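PDB 3A79: toll-like receptor 6, Variable lymphocyte receptor B from Mus musculus, which probably senses diacylated lipopeptides in innate immunity as the TLR6 partner of TLR2, here as an extracellular leucine-rich-repeat domain fused to part of a hagfish lymphocyte receptor. Local coordinates for residues 354-358 / 376-380. Residues are numbered along the deposited sequence.
Sequences SFTFL and LKRLQ. With NAG (2-acetamido-2-deoxy-beta-D-glucopyranose), chain H.
Two successive leucine-rich repeats of the TLR6 part stack here, the approach to and start of one repeat's strand lying beside the loop that leads into the next. S354 and T356 have psi near 0 (-124/4, -121/-4) with F355 extended between them (-47/126), before the strand at F357 and L358. Residues 376-380 turn at K377 and R378 (-75/-6, -99/-21), then extend at L379 (-53/119). The segments run parallel; the nearest CA atoms, of T356 and L379, are 3.8 Å apart, one residue out of step with the repeat, in which F355 corresponds to L379.

Take the second segment in order. L376 (chi1 m, chi2 t) goes into the core: its CD2 lies 4.0 Å from CD1 of F355, at that ring's edge, and 4.1 Å from CD1 of L358. K377 turns away, its NZ 3.0 Å from C8, the acetyl methyl, of a glycan NAG, a close approach and not a hydrogen bond. R378 points CB toward the first segment, and its side chain (chi1 m, then t, t) runs along the surface until NH1 is 3.6 Å from CB of S354; R378 O is 3.6 Å from CG2 of T356. L379 (chi1 t, chi2 p) puts CD2 3.5 Å from CD1 of L358 and CD1 3.6 Å from C of T356. A weak hydrogen bond from L379 N to L376 O, 3.1 Å, closes a beta turn over K377 and R378. Q380 N then donates to O of T356 at 3.0 Å and 157°, just ahead of the parallel ladder.

F355 and L358 thus pack on L376 and L379, joining neighbouring layers of the solenoid's hydrophobic core. On the preceding side F355 and L358 pack on L336 of strand 335-339; on the following side the ladder follows, T381 bonding to both T356 and L358, placing strand 357-359 between 335-339 and 381-383 in the long parallel sheet.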
loop_
_atom_site.group_PDB
_atom_site.type_symbol
_atom_site.label_atom_id
_atom_site.label_comp_id
_atom_site.label_asym_id
_atom_site.label_seq_id
_atom_site.Cartn_x
_atom_site.Cartn_y
_atom_site.Cartn_z
ATOM N N SER B 354 0.424 15.231 25.324
ATOM C CA SER B 354 0.312 14.356 26.477
ATOM C C SER B 354 -0.235 13.022 26.026
ATOM O O SER B 354 -0.488 12.131 26.836
ATOM C CB SER B 354 -0.573 14.981 27.559
ATOM O OG SER B 354 -1.834 15.347 27.033
ATOM N N PHE B 355 -0.412 12.893 24.716
ATOM C CA PHE B 355 -0.744 11.611 24.124
ATOM C C PHE B 355 0.196 10.577 24.696
ATOM O O PHE B 355 1.412 10.744 24.650
ATOM C CB PHE B 355 -0.555 11.644 22.610
ATOM C CG PHE B 355 -1.579 12.460 21.884
ATOM C CD1 PHE B 355 -1.200 13.306 20.857
ATOM C CD2 PHE B 355 -2.918 12.374 22.223
ATOM C CE1 PHE B 355 -2.132 14.057 20.183
ATOM C CE2 PHE B 355 -3.862 13.120 21.550
ATOM C CZ PHE B 355 -3.467 13.963 20.527
ATOM N N THR B 356 -0.366 9.517 25.250
ATOM C CA THR B 356 0.438 8.382 25.666
ATOM C C THR B 356 -0.039 7.135 24.937
ATOM O O THR B 356 0.555 6.065 25.064
ATOM C CB THR B 356 0.401 8.173 27.189
ATOM O OG1 THR B 356 -0.916 7.782 27.597
ATOM C CG2 THR B 356 0.791 9.460 27.892
ATOM N N PHE B 357 -1.109 7.300 24.163
ATOM C CA PHE B 357 -1.681 6.217 23.384
ATOM C C PHE B 357 -2.189 6.704 22.036
ATOM O O PHE B 357 -2.994 7.623 21.955
ATOM C CB PHE B 357 -2.810 5.561 24.156
ATOM C CG PHE B 357 -3.496 4.469 23.403
ATOM C CD1 PHE B 357 -3.036 3.166 23.480
ATOM C CD2 PHE B 357 -4.615 4.743 22.626
ATOM C CE1 PHE B 357 -3.675 2.156 22.787
ATOM C CE2 PHE B 357 -5.259 3.737 21.931
ATOM C CZ PHE B 357 -4.787 2.441 22.008
ATOM N N LEU B 358 -1.700 6.080 20.973
ATOM C CA LEU B 358 -2.093 6.440 19.619
ATOM C C LEU B 358 -2.392 5.182 18.811
ATOM O O LEU B 358 -1.593 4.250 18.788
ATOM C CB LEU B 358 -1.002 7.283 18.960
ATOM C CG LEU B 358 -0.923 8.707 19.514
ATOM C CD1 LEU B 358 0.203 9.462 18.857
ATOM C CD2 LEU B 358 -2.245 9.449 19.331
ATOM N N LEU B 376 6.215 13.915 21.034
ATOM C CA LEU B 376 5.459 12.763 21.502
ATOM C C LEU B 376 6.311 11.982 22.504
ATOM O O LEU B 376 6.349 10.749 22.497
ATOM C CB LEU B 376 5.050 11.875 20.322
ATOM C CG LEU B 376 4.036 12.454 19.323
ATOM C CD1 LEU B 376 3.980 11.609 18.069
ATOM C CD2 LEU B 376 2.637 12.605 19.931
ATOM N N LYS B 377 6.998 12.716 23.370
ATOM C CA LYS B 377 7.908 12.104 24.325
ATOM C C LYS B 377 7.175 11.418 25.472
ATOM O O LYS B 377 7.793 10.768 26.305
ATOM C CB LYS B 377 8.893 13.137 24.869
ATOM C CG LYS B 377 9.995 13.544 23.907
ATOM C CD LYS B 377 10.856 14.632 24.534
ATOM C CE LYS B 377 11.903 15.165 23.576
ATOM N NZ LYS B 377 13.007 14.199 23.394
ATOM N N ARG B 378 5.856 11.564 25.526
ATOM C CA ARG B 378 5.085 10.857 26.545
ATOM C C ARG B 378 4.458 9.601 25.945
ATOM O O ARG B 378 4.129 8.659 26.671
ATOM C CB ARG B 378 4.031 11.766 27.208
ATOM C CG ARG B 378 4.588 12.675 28.299
ATOM C CD ARG B 378 3.556 13.712 28.749
ATOM N NE ARG B 378 3.935 14.447 29.964
ATOM C CZ ARG B 378 3.156 15.336 30.583
ATOM N NH1 ARG B 378 1.943 15.617 30.109
ATOM N NH2 ARG B 378 3.589 15.945 31.683
ATOM N N LEU B 379 4.327 9.594 24.618
ATOM C CA LEU B 379 3.729 8.478 23.866
ATOM C C LEU B 379 4.341 7.115 24.163
ATOM O O LEU B 379 5.524 6.890 23.904
ATOM C CB LEU B 379 3.827 8.739 22.361
ATOM C CG LEU B 379 3.198 7.687 21.457
ATOM C CD1 LEU B 379 1.785 7.413 21.896
ATOM C CD2 LEU B 379 3.230 8.162 20.023
ATOM N N GLN B 380 3.518 6.202 24.675
ATOM C CA GLN B 380 3.989 4.891 25.110
ATOM C C GLN B 380 3.657 3.803 24.107
ATOM O O GLN B 380 4.462 2.911 23.848
ATOM C CB GLN B 380 3.346 4.511 26.434
ATOM C CG GLN B 380 3.598 5.480 27.542
ATOM C CD GLN B 380 3.342 4.863 28.891
ATOM O OE1 GLN B 380 2.909 3.708 28.984
ATOM N NE2 GLN B 380 3.616 5.623 29.952
HETATM C C1 NAG H . 16.441 13.735 19.308
HETATM C C2 NAG H . 16.930 14.761 20.333
HETATM C C3 NAG H . 18.398 15.143 20.136
HETATM C C4 NAG H . 19.251 13.868 20.090
HETATM C C5 NAG H . 18.712 12.910 19.016
HETATM C C6 NAG H . 19.470 11.579 18.963
HETATM C C7 NAG H . 15.166 16.075 21.240
HETATM C C8 NAG H . 15.576 15.604 22.610
HETATM N N2 NAG H . 16.070 15.923 20.277
HETATM O O3 NAG H . 18.843 16.066 21.121
HETATM O O4 NAG H . 20.610 14.232 19.883
HETATM O O5 NAG H . 17.331 12.630 19.203
HETATM O O6 NAG H . 18.879 10.608 19.803
HETATM O O7 NAG H . 14.053 16.560 21.043
#